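Long-range contacts in Lmo2812 protein (Listeria monocytogenes EGD-e, PDB 5ZQA), which is a penicillin-binding protein of the peptidase S11 family that probably acts as a serine-type D-Ala-D-Ala carboxypeptidase, trimming peptidoglycan stem peptides in the cell wall: residues S62-L73 with Y115-N124; L81-R91 with K106-Y115. One frame throughout, in Å; residues are numbered along the deposited sequence.

Contact 1 of 2, residues S62-L73 with Y115-N124; sequences SLSKLMTAFLVL and YSAMLTMSAN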
loop_
_atom_site.group_PDB
_atom_site.type_symbol
_atom_site.label_atom_id
_atom_site.label_comp_id
_atom_site.label_asym_id
_atom_site.label_seq_id
_atom_site.Cartn_x
_atom_site.Cartn_y
_atom_site.Cartn_z
ATOM N N SER A 62 -2.152 -5.637 -3.841
ATOM C CA SER A 62 -2.144 -5.219 -2.434
ATOM C C SER A 62 -1.838 -3.739 -2.190
ATOM O O SER A 62 -1.944 -3.273 -1.052
ATOM C CB SER A 62 -1.145 -6.060 -1.638
ATOM O OG SER A 62 -1.689 -7.346 -1.360
ATOM N N LEU A 63 -1.470 -2.992 -3.224
ATOM C CA LEU A 63 -1.328 -1.545 -3.018
ATOM C C LEU A 63 -2.691 -0.981 -2.623
ATOM O O LEU A 63 -2.773 0.079 -1.995
ATOM C CB LEU A 63 -0.773 -0.838 -4.257
ATOM C CG LEU A 63 0.613 -1.313 -4.733
ATOM C CD1 LEU A 63 1.047 -0.523 -5.960
ATOM C CD2 LEU A 63 1.643 -1.193 -3.617
ATOM N N SER A 64 -3.759 -1.716 -2.958
ATOM C CA SER A 64 -5.113 -1.367 -2.524
ATOM C C SER A 64 -5.230 -1.193 -1.018
ATOM O O SER A 64 -6.086 -0.428 -0.536
ATOM C CB SER A 64 -6.114 -2.444 -2.949
ATOM O OG SER A 64 -6.159 -2.596 -4.353
ATOM N N LYS A 65 -4.387 -1.901 -0.272
ATOM C CA LYS A 65 -4.435 -1.822 1.181
ATOM C C LYS A 65 -4.125 -0.432 1.725
ATOM O O LYS A 65 -4.478 -0.129 2.867
ATOM C CB LYS A 65 -3.479 -2.844 1.789
ATOM C CG LYS A 65 -3.907 -4.288 1.538
ATOM C CD LYS A 65 -2.848 -5.253 2.036
ATOM C CE LYS A 65 -3.358 -6.696 2.042
ATOM N NZ LYS A 65 -3.419 -7.241 0.672
ATOM N N LEU A 66 -3.505 0.427 0.917
ATOM C CA LEU A 66 -3.282 1.804 1.360
ATOM C C LEU A 66 -4.604 2.557 1.474
ATOM O O LEU A 66 -4.758 3.405 2.351
ATOM C CB LEU A 66 -2.334 2.543 0.416
ATOM C CG LEU A 66 -0.898 1.998 0.457
ATOM C CD1 LEU A 66 -0.024 2.680 -0.574
ATOM C CD2 LEU A 66 -0.277 2.160 1.848
ATOM N N MET A 67 -5.563 2.246 0.603
ATOM C CA MET A 67 -6.858 2.912 0.705
ATOM C C MET A 67 -7.628 2.350 1.890
ATOM O O MET A 67 -8.290 3.098 2.617
ATOM C CB MET A 67 -7.686 2.755 -0.574
ATOM C CG MET A 67 -9.105 3.331 -0.436
ATOM S SD MET A 67 -9.151 5.096 -0.051
ATOM C CE MET A 67 -8.931 5.802 -1.685
ATOM N N THR A 68 -7.539 1.039 2.099
ATOM C CA THR A 68 -8.156 0.457 3.284
ATOM C C THR A 68 -7.547 1.059 4.557
ATOM O O THR A 68 -8.286 1.400 5.475
ATOM C CB THR A 68 -8.026 -1.074 3.269
ATOM O OG1 THR A 68 -8.595 -1.548 2.039
ATOM C CG2 THR A 68 -8.764 -1.736 4.455
ATOM N N ALA A 69 -6.220 1.211 4.593
ATOM C CA ALA A 69 -5.554 1.853 5.734
ATOM C C ALA A 69 -6.091 3.264 5.952
ATOM O O ALA A 69 -6.387 3.650 7.092
ATOM C CB ALA A 69 -4.031 1.881 5.530
ATOM N N PHE A 70 -6.214 4.035 4.873
ATOM C CA PHE A 70 -6.732 5.401 4.968
ATOM C C PHE A 70 -8.100 5.417 5.633
ATOM O O PHE A 70 -8.347 6.208 6.546
ATOM C CB PHE A 70 -6.812 6.060 3.578
ATOM C CG PHE A 70 -7.201 7.510 3.624
ATOM C CD1 PHE A 70 -6.248 8.487 3.839
ATOM C CD2 PHE A 70 -8.527 7.895 3.495
ATOM C CE1 PHE A 70 -6.603 9.829 3.892
ATOM C CE2 PHE A 70 -8.883 9.226 3.550
ATOM C CZ PHE A 70 -7.915 10.191 3.750
ATOM N N LEU A 71 -8.973 4.516 5.201
ATOM C CA LEU A 71 -10.325 4.475 5.732
ATOM C C LEU A 71 -10.394 3.977 7.188
ATOM O O LEU A 71 -11.236 4.446 7.964
ATOM C CB LEU A 71 -11.211 3.625 4.813
ATOM C CG LEU A 71 -11.495 4.361 3.498
ATOM C CD1 LEU A 71 -12.188 3.446 2.494
ATOM C CD2 LEU A 71 -12.332 5.620 3.726
ATOM N N VAL A 72 -9.510 3.058 7.566
ATOM C CA VAL A 72 -9.388 2.645 8.960
ATOM C C VAL A 72 -8.965 3.815 9.833
ATOM O O VAL A 72 -9.574 4.078 10.876
ATOM C CB VAL A 72 -8.382 1.491 9.103
ATOM C CG1 VAL A 72 -8.013 1.263 10.557
ATOM C CG2 VAL A 72 -8.966 0.221 8.472
ATOM N N LEU A 73 -7.951 4.542 9.378
ATOM C CA LEU A 73 -7.413 5.662 10.149
ATOM C C LEU A 73 -8.434 6.808 10.254
ATOM O O LEU A 73 -8.563 7.434 11.320
ATOM C CB LEU A 73 -6.107 6.140 9.521
ATOM C CG LEU A 73 -4.989 5.102 9.655
ATOM C CD1 LEU A 73 -3.808 5.458 8.771
ATOM C CD2 LEU A 73 -4.546 4.964 11.103
ATOM N N TYR A 115 -4.668 -4.125 11.293
ATOM C CA TYR A 115 -4.054 -3.011 10.570
ATOM C C TYR A 115 -2.546 -3.230 10.390
ATOM O O TYR A 115 -2.021 -3.077 9.279
ATOM C CB TYR A 115 -4.375 -1.715 11.326
ATOM C CG TYR A 115 -3.591 -0.483 10.943
ATOM C CD1 TYR A 115 -2.447 -0.132 11.645
ATOM C CD2 TYR A 115 -4.038 0.365 9.941
ATOM C CE1 TYR A 115 -1.726 1.002 11.329
ATOM C CE2 TYR A 115 -3.331 1.509 9.620
ATOM C CZ TYR A 115 -2.176 1.821 10.319
ATOM O OH TYR A 115 -1.459 2.958 10.013
ATOM N N SER A 116 -1.852 -3.631 11.455
ATOM C CA SER A 116 -0.424 -3.917 11.332
ATOM C C SER A 116 -0.160 -5.051 10.347
ATOM O O SER A 116 0.742 -4.946 9.524
ATOM C CB SER A 116 0.184 -4.275 12.688
ATOM O OG SER A 116 0.047 -3.198 13.597
ATOM N N ALA A 117 -0.934 -6.132 10.440
ATOM C CA ALA A 117 -0.736 -7.287 9.559
ATOM C C ALA A 117 -0.980 -6.925 8.097
ATOM O O ALA A 117 -0.221 -7.321 7.209
ATOM C CB ALA A 117 -1.646 -8.445 9.985
ATOM N N MET A 118 -2.031 -6.156 7.849
ATOM C CA MET A 118 -2.317 -5.686 6.502
ATOM C C MET A 118 -1.139 -4.908 5.913
ATOM O O MET A 118 -0.713 -5.174 4.788
ATOM C CB MET A 118 -3.589 -4.837 6.528
ATOM C CG MET A 118 -3.925 -4.174 5.228
ATOM S SD MET A 118 -5.481 -3.279 5.343
ATOM C CE MET A 118 -4.959 -1.811 6.231
ATOM N N LEU A 119 -0.590 -3.960 6.669
ATOM C CA LEU A 119 0.444 -3.083 6.119
ATOM C C LEU A 119 1.827 -3.731 6.080
ATOM O O LEU A 119 2.604 -3.472 5.152
ATOM C CB LEU A 119 0.513 -1.780 6.916
ATOM C CG LEU A 119 -0.644 -0.800 6.698
ATOM C CD1 LEU A 119 -0.392 0.440 7.541
ATOM C CD2 LEU A 119 -0.790 -0.443 5.228
ATOM N N THR A 120 2.118 -4.581 7.064
ATOM C CA THR A 120 3.465 -5.127 7.250
ATOM C C THR A 120 3.703 -6.384 6.412
ATOM O O THR A 120 4.643 -6.440 5.603
ATOM C CB THR A 120 3.718 -5.436 8.745
ATOM O OG1 THR A 120 3.600 -4.226 9.502
ATOM C CG2 THR A 120 5.102 -6.004 8.969
ATOM N N MET A 121 2.846 -7.387 6.576
ATOM C CA MET A 121 3.021 -8.653 5.856
ATOM C C MET A 121 2.054 -8.831 4.693
ATOM O O MET A 121 2.068 -9.868 4.029
ATOM C CB MET A 121 2.879 -9.846 6.817
ATOM C CG MET A 121 1.479 -10.026 7.413
ATOM S SD MET A 121 1.262 -11.609 8.239
ATOM C CE MET A 121 1.150 -12.714 6.830
ATOM N N SER A 122 1.214 -7.824 4.460
ATOM C CA SER A 122 0.266 -7.818 3.348
ATOM C C SER A 122 -0.788 -8.912 3.531
ATOM O O SER A 122 -1.123 -9.643 2.602
ATOM C CB SER A 122 1.000 -7.981 2.016
ATOM O OG SER A 122 0.304 -7.301 0.985
ATOM N N ALA A 123 -1.315 -9.015 4.745
ATOM C CA ALA A 123 -2.312 -10.040 5.051
ATOM C C ALA A 123 -3.669 -9.695 4.430
ATOM O O ALA A 123 -4.334 -8.729 4.830
ATOM C CB ALA A 123 -2.439 -10.213 6.568
ATOM N N ASN A 124 -4.087 -10.490 3.455
ATOM C CA ASN A 124 -5.336 -10.236 2.744
ATOM C C ASN A 124 -6.568 -10.429 3.607
ATOM O O ASN A 124 -7.531 -9.669 3.501
ATOM C CB ASN A 124 -5.444 -11.145 1.518
ATOM C CG ASN A 124 -4.459 -10.780 0.462
ATOM O OD1 ASN A 124 -4.611 -9.758 -0.195
ATOM N ND2 ASN A 124 -3.430 -11.606 0.287
HETATM O O HOH W 1 -3.922 -8.559 -2.613
HETATM O O HOH W 2 -0.916 -9.908 -0.298
#
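Lys65 NZ donates to Asn124 OD1 over 2.9 Å, coming from above the amide's carbonyl plane, about 59° out of it, and gives a second, 2.7 Å bond to Ser62 OG. Ser162 O, outside the two segments, is a further partner of NZ. The lysine chain runs extended until its last torsion, where it bends (chi4 75°) and turns NZ back to the serine three residues earlier. Ser62 OG lies 3.1 Å from Ser122 OG, which is itself hydrogen-bonded to Lys226. One water links Ser62 OG to Asn124 OD1, and another joins Ser62 OG to Ser122 O.

Around this polar group the helices pack through side chains. The methylenes of Lys65 and the chain of Met118 slide past each other in opposite directions, with CD of the lysine 3.5 Å from CG of the methionine. Unbranched and flexible, Met118 bends at chi3 and lays its methyl CE 3.9 Å from Ala69 CB, whose smallness leaves room for it. Farther along, Leu73 CD1 meets Tyr115 OH at 3.6 Å, the two side chains crossing at about a right angle.

The pattern is consistent with the SxxK and SxN motifs of penicillin-binding proteins. Gripped by Ser62, Asn124 and Ser162, the nitrogen of Lys65, the predicted proton acceptor, is held beside the predicted nucleophile Ser62 OG, where it could take up its proton.

Contact 2 of 2, residues L81-R91 with K106-Y115; sequences LSWDEKLDLVR and KRTWSVRDLY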
loop_
_atom_site.group_PDB
_atom_site.type_symbol
_atom_site.label_atom_id
_atom_site.label_comp_id
_atom_site.label_asym_id
_atom_site.label_seq_id
_atom_site.Cartn_x
_atom_site.Cartn_y
_atom_site.Cartn_z
ATOM N N LEU A 81 -14.484 3.806 15.128
ATOM C CA LEU A 81 -13.735 2.554 15.200
ATOM C C LEU A 81 -12.725 2.666 16.329
ATOM O O LEU A 81 -12.109 3.717 16.499
ATOM C CB LEU A 81 -13.029 2.266 13.868
ATOM C CG LEU A 81 -12.231 0.965 13.721
ATOM C CD1 LEU A 81 -13.149 -0.239 13.614
ATOM C CD2 LEU A 81 -11.305 1.037 12.508
ATOM N N SER A 82 -12.571 1.602 17.114
ATOM C CA SER A 82 -11.580 1.582 18.181
ATOM C C SER A 82 -10.482 0.571 17.886
ATOM O O SER A 82 -10.746 -0.499 17.344
ATOM C CB SER A 82 -12.245 1.258 19.520
ATOM O OG SER A 82 -13.127 2.301 19.895
ATOM N N TRP A 83 -9.248 0.919 18.244
ATOM C CA TRP A 83 -8.116 0.043 17.999
ATOM C C TRP A 83 -8.219 -1.293 18.750
ATOM O O TRP A 83 -7.596 -2.277 18.345
ATOM C CB TRP A 83 -6.812 0.742 18.387
ATOM C CG TRP A 83 -6.367 1.833 17.453
ATOM C CD1 TRP A 83 -6.208 3.153 17.757
ATOM C CD2 TRP A 83 -6.005 1.694 16.076
ATOM N NE1 TRP A 83 -5.762 3.847 16.656
ATOM C CE2 TRP A 83 -5.633 2.971 15.609
ATOM C CE3 TRP A 83 -5.954 0.616 15.192
ATOM C CZ2 TRP A 83 -5.227 3.201 14.298
ATOM C CZ3 TRP A 83 -5.545 0.847 13.888
ATOM C CH2 TRP A 83 -5.182 2.130 13.455
ATOM N N ASP A 84 -8.999 -1.332 19.831
ATOM C CA ASP A 84 -9.073 -2.553 20.634
ATOM C C ASP A 84 -10.276 -3.438 20.312
ATOM O O ASP A 84 -10.484 -4.453 20.979
ATOM C CB ASP A 84 -9.090 -2.209 22.129
ATOM C CG ASP A 84 -10.372 -1.525 22.554
ATOM O OD1 ASP A 84 -10.999 -0.850 21.711
ATOM O OD2 ASP A 84 -10.749 -1.662 23.742
ATOM N N GLU A 85 -11.079 -3.073 19.317
ATOM C CA GLU A 85 -12.139 -3.978 18.878
ATOM C C GLU A 85 -11.511 -5.274 18.398
ATOM O O GLU A 85 -10.463 -5.249 17.753
ATOM C CB GLU A 85 -12.977 -3.366 17.762
ATOM C CG GLU A 85 -13.737 -2.123 18.162
ATOM C CD GLU A 85 -14.648 -1.649 17.057
ATOM O OE1 GLU A 85 -15.262 -2.511 16.390
ATOM O OE2 GLU A 85 -14.740 -0.424 16.854
ATOM N N LYS A 86 -12.154 -6.399 18.702
ATOM C CA LYS A 86 -11.651 -7.709 18.296
ATOM C C LYS A 86 -12.523 -8.249 17.179
ATOM O O LYS A 86 -13.749 -8.350 17.316
ATOM C CB LYS A 86 -11.627 -8.684 19.478
ATOM C CG LYS A 86 -10.730 -8.229 20.620
ATOM C CD LYS A 86 -9.280 -8.567 20.327
ATOM C CE LYS A 86 -8.334 -7.883 21.308
ATOM N NZ LYS A 86 -8.611 -8.248 22.725
ATOM N N LEU A 87 -11.890 -8.588 16.059
ATOM C CA LEU A 87 -12.627 -9.024 14.892
ATOM C C LEU A 87 -12.175 -10.408 14.472
ATOM O O LEU A 87 -11.044 -10.805 14.752
ATOM C CB LEU A 87 -12.431 -8.042 13.742
ATOM C CG LEU A 87 -12.734 -6.589 14.057
ATOM C CD1 LEU A 87 -12.400 -5.764 12.823
ATOM C CD2 LEU A 87 -14.189 -6.417 14.456
ATOM N N ASP A 88 -13.050 -11.127 13.781
ATOM C CA ASP A 88 -12.739 -12.479 13.328
ATOM C C ASP A 88 -12.299 -12.462 11.883
ATOM O O ASP A 88 -13.011 -11.933 11.024
ATOM C CB ASP A 88 -13.955 -13.389 13.486
ATOM C CG ASP A 88 -14.417 -13.484 14.919
ATOM O OD1 ASP A 88 -13.587 -13.813 15.790
ATOM O OD2 ASP A 88 -15.606 -13.201 15.184
ATOM N N LEU A 89 -11.128 -13.043 11.619
ATOM C CA LEU A 89 -10.579 -13.085 10.270
ATOM C C LEU A 89 -11.534 -13.780 9.314
ATOM O O LEU A 89 -12.036 -14.871 9.608
ATOM C CB LEU A 89 -9.233 -13.805 10.244
ATOM C CG LEU A 89 -8.069 -12.982 10.777
ATOM C CD1 LEU A 89 -6.840 -13.859 10.940
ATOM C CD2 LEU A 89 -7.821 -11.800 9.821
ATOM N N VAL A 90 -11.787 -13.139 8.179
ATOM C CA VAL A 90 -12.610 -13.740 7.148
ATOM C C VAL A 90 -11.824 -14.884 6.508
ATOM O O VAL A 90 -10.593 -14.868 6.464
ATOM C CB VAL A 90 -13.042 -12.714 6.065
ATOM C CG1 VAL A 90 -13.614 -11.452 6.696
ATOM C CG2 VAL A 90 -11.882 -12.376 5.169
ATOM N N ARG A 91 -12.537 -15.897 6.033
ATOM C CA ARG A 91 -11.892 -16.990 5.316
ATOM C C ARG A 91 -11.730 -16.607 3.856
ATOM O O ARG A 91 -12.666 -16.103 3.237
ATOM C CB ARG A 91 -12.702 -18.283 5.439
ATOM C CG ARG A 91 -12.606 -18.929 6.808
ATOM C CD ARG A 91 -13.511 -20.143 6.918
ATOM N NE ARG A 91 -13.268 -20.868 8.159
ATOM C CZ ARG A 91 -13.755 -20.506 9.342
ATOM N NH1 ARG A 91 -14.515 -19.423 9.446
ATOM N NH2 ARG A 91 -13.478 -21.228 10.421
ATOM N N LYS A 106 -4.723 -18.268 14.371
ATOM C CA LYS A 106 -5.565 -17.530 15.309
ATOM C C LYS A 106 -6.612 -16.754 14.521
ATOM O O LYS A 106 -6.288 -16.048 13.563
ATOM C CB LYS A 106 -4.736 -16.577 16.175
ATOM C CG LYS A 106 -3.707 -17.277 17.050
ATOM C CD LYS A 106 -4.380 -18.147 18.090
ATOM C CE LYS A 106 -4.100 -17.653 19.494
ATOM N NZ LYS A 106 -4.758 -18.522 20.513
ATOM N N ARG A 107 -7.872 -16.896 14.927
ATOM C CA ARG A 107 -8.980 -16.301 14.192
ATOM C C ARG A 107 -9.255 -14.857 14.597
ATOM O O ARG A 107 -9.621 -14.031 13.759
ATOM C CB ARG A 107 -10.241 -17.150 14.397
ATOM C CG ARG A 107 -11.488 -16.626 13.718
ATOM C CD ARG A 107 -11.357 -16.692 12.213
ATOM N NE ARG A 107 -11.191 -18.069 11.748
ATOM C CZ ARG A 107 -10.715 -18.402 10.551
ATOM N NH1 ARG A 107 -10.341 -17.462 9.689
ATOM N NH2 ARG A 107 -10.602 -19.682 10.216
ATOM N N THR A 108 -9.068 -14.549 15.876
ATOM C CA THR A 108 -9.564 -13.292 16.435
ATOM C C THR A 108 -8.436 -12.342 16.826
ATOM O O THR A 108 -7.564 -12.708 17.602
ATOM C CB THR A 108 -10.448 -13.580 17.658
ATOM O OG1 THR A 108 -11.504 -14.464 17.269
ATOM C CG2 THR A 108 -11.046 -12.291 18.238
ATOM N N TRP A 109 -8.470 -11.126 16.283
ATOM C CA TRP A 109 -7.399 -10.136 16.452
ATOM C C TRP A 109 -7.961 -8.755 16.697
ATOM O O TRP A 109 -9.056 -8.443 16.240
ATOM C CB TRP A 109 -6.514 -10.063 15.202
ATOM C CG TRP A 109 -5.792 -11.330 14.894
ATOM C CD1 TRP A 109 -6.307 -12.449 14.302
ATOM C CD2 TRP A 109 -4.419 -11.615 15.168
ATOM N NE1 TRP A 109 -5.335 -13.417 14.193
ATOM C CE2 TRP A 109 -4.167 -12.932 14.725
ATOM C CE3 TRP A 109 -3.374 -10.889 15.757
ATOM C CZ2 TRP A 109 -2.915 -13.528 14.834
ATOM C CZ3 TRP A 109 -2.137 -11.484 15.866
ATOM C CH2 TRP A 109 -1.916 -12.794 15.404
ATOM N N SER A 110 -7.181 -7.912 17.366
ATOM C CA SER A 110 -7.557 -6.515 17.523
ATOM C C SER A 110 -7.438 -5.778 16.196
ATOM O O SER A 110 -6.665 -6.167 15.318
ATOM C CB SER A 110 -6.686 -5.824 18.573
ATOM O OG SER A 110 -5.356 -5.686 18.109
ATOM N N VAL A 111 -8.229 -4.722 16.047
ATOM C CA VAL A 111 -8.135 -3.847 14.884
ATOM C C VAL A 111 -6.707 -3.339 14.690
ATOM O O VAL A 111 -6.205 -3.296 13.561
ATOM C CB VAL A 111 -9.126 -2.665 15.014
ATOM C CG1 VAL A 111 -8.811 -1.564 14.020
ATOM C CG2 VAL A 111 -10.567 -3.184 14.858
ATOM N N ARG A 112 -6.037 -2.991 15.787
ATOM C CA ARG A 112 -4.632 -2.604 15.726
ATOM C C ARG A 112 -3.784 -3.675 15.043
ATOM O O ARG A 112 -3.024 -3.390 14.111
ATOM C CB ARG A 112 -4.096 -2.332 17.133
ATOM C CG ARG A 112 -2.579 -2.242 17.246
ATOM C CD ARG A 112 -1.989 -1.117 16.416
ATOM N NE ARG A 112 -2.408 0.190 16.917
ATOM C CZ ARG A 112 -2.166 1.343 16.306
ATOM N NH1 ARG A 112 -1.503 1.371 15.149
ATOM N NH2 ARG A 112 -2.607 2.469 16.854
ATOM N N ASP A 113 -3.937 -4.919 15.492
ATOM C CA ASP A 113 -3.100 -5.990 14.962
ATOM C C ASP A 113 -3.466 -6.316 13.513
ATOM O O ASP A 113 -2.595 -6.656 12.717
ATOM C CB ASP A 113 -3.213 -7.248 15.820
ATOM C CG ASP A 113 -2.428 -7.148 17.116
ATOM O OD1 ASP A 113 -1.640 -6.191 17.292
ATOM O OD2 ASP A 113 -2.580 -8.058 17.954
ATOM N N LEU A 114 -4.749 -6.201 13.166
ATOM C CA LEU A 114 -5.181 -6.436 11.789
ATOM C C LEU A 114 -4.605 -5.378 10.855
ATOM O O LEU A 114 -4.122 -5.693 9.766
ATOM C CB LEU A 114 -6.702 -6.441 11.706
ATOM C CG LEU A 114 -7.375 -7.609 12.431
ATOM C CD1 LEU A 114 -8.867 -7.353 12.502
ATOM C CD2 LEU A 114 -7.094 -8.917 11.710
ATOM N N TYR A 115 -4.668 -4.125 11.293
ATOM C CA TYR A 115 -4.054 -3.011 10.570
ATOM C C TYR A 115 -2.546 -3.230 10.390
ATOM O O TYR A 115 -2.021 -3.077 9.279
ATOM C CB TYR A 115 -4.375 -1.715 11.326
ATOM C CG TYR A 115 -3.591 -0.483 10.943
ATOM C CD1 TYR A 115 -2.447 -0.132 11.645
ATOM C CD2 TYR A 115 -4.038 0.365 9.941
ATOM C CE1 TYR A 115 -1.726 1.002 11.329
ATOM C CE2 TYR A 115 -3.331 1.509 9.620
ATOM C CZ TYR A 115 -2.176 1.821 10.319
ATOM O OH TYR A 115 -1.459 2.958 10.013
#
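Trp83 and Arg112 form the flat stack of this contact: the guanidinium lies over one face of the indole, planes 21° apart, and CZ sits 3.8 Å from the centroid of the six-membered ring, a cation-pi geometry. Bends at chi2 and chi3 fold the arginine back over the ring. The edge of the tryptophan points into the face of Tyr115, with planes at 65°.

Backbone bonds join the two segments. Leu87 and Trp109 form the hydrogen-bonded antiparallel pair, N to O in both directions, and Leu89 N continues the pattern to Arg107 O at 2.8 Å. At the other end Glu85 O takes Val111 N and Trp83 O takes Arg112 N, tying the start of helix 111-120 to the turn 82-85. Ser110 OG caps that helix, accepting from Asp113 N at 3.1 Å.

On the face that carries Lys86, Asp88 and Thr108 lie side by side, OG1 donating to OD1 over 2.6 Å. Beyond the strands, Arg107 NH2 rests over the guanidinium of Arg91, 3.3 Å from its NH2; a weak bond from Arg107 NH1 to Leu89 O and a cation-pi contact with Tyr101 may offset this like-charge approach.

On the Leu87 and Trp109 side, Leu87 packs on Val111 and Leu114, and Leu89, just past the strand, on Trp109 and, CD2 to CD2 at 3.5 Å, on Leu114. The result is a two-stranded antiparallel sheet, 86-88 with 108-110, whose second strand runs directly into a capped helix.

The centres of the two contacts lie about 13 Å apart, and helix 111-120 serves both: its first turn belongs to contact 2, its later part to contact 1, with Tyr115 common to the two. Along the chain, helix 65-77 comes first, strand 86-88 follows, and strand 108-110 then leads into the shared helix, so contact 2 falls within the sequence that contact 1 brings together. They also touch directly, Leu73 CD2 packing 3.7 Å from Trp83 CZ2 and Val72 CG1 3.8 Å from Leu81 CD2. Apolar packing thus joins contact 2, its centre about 19 Å from that of the chain, to the buried contact that holds the predicted catalytic residues.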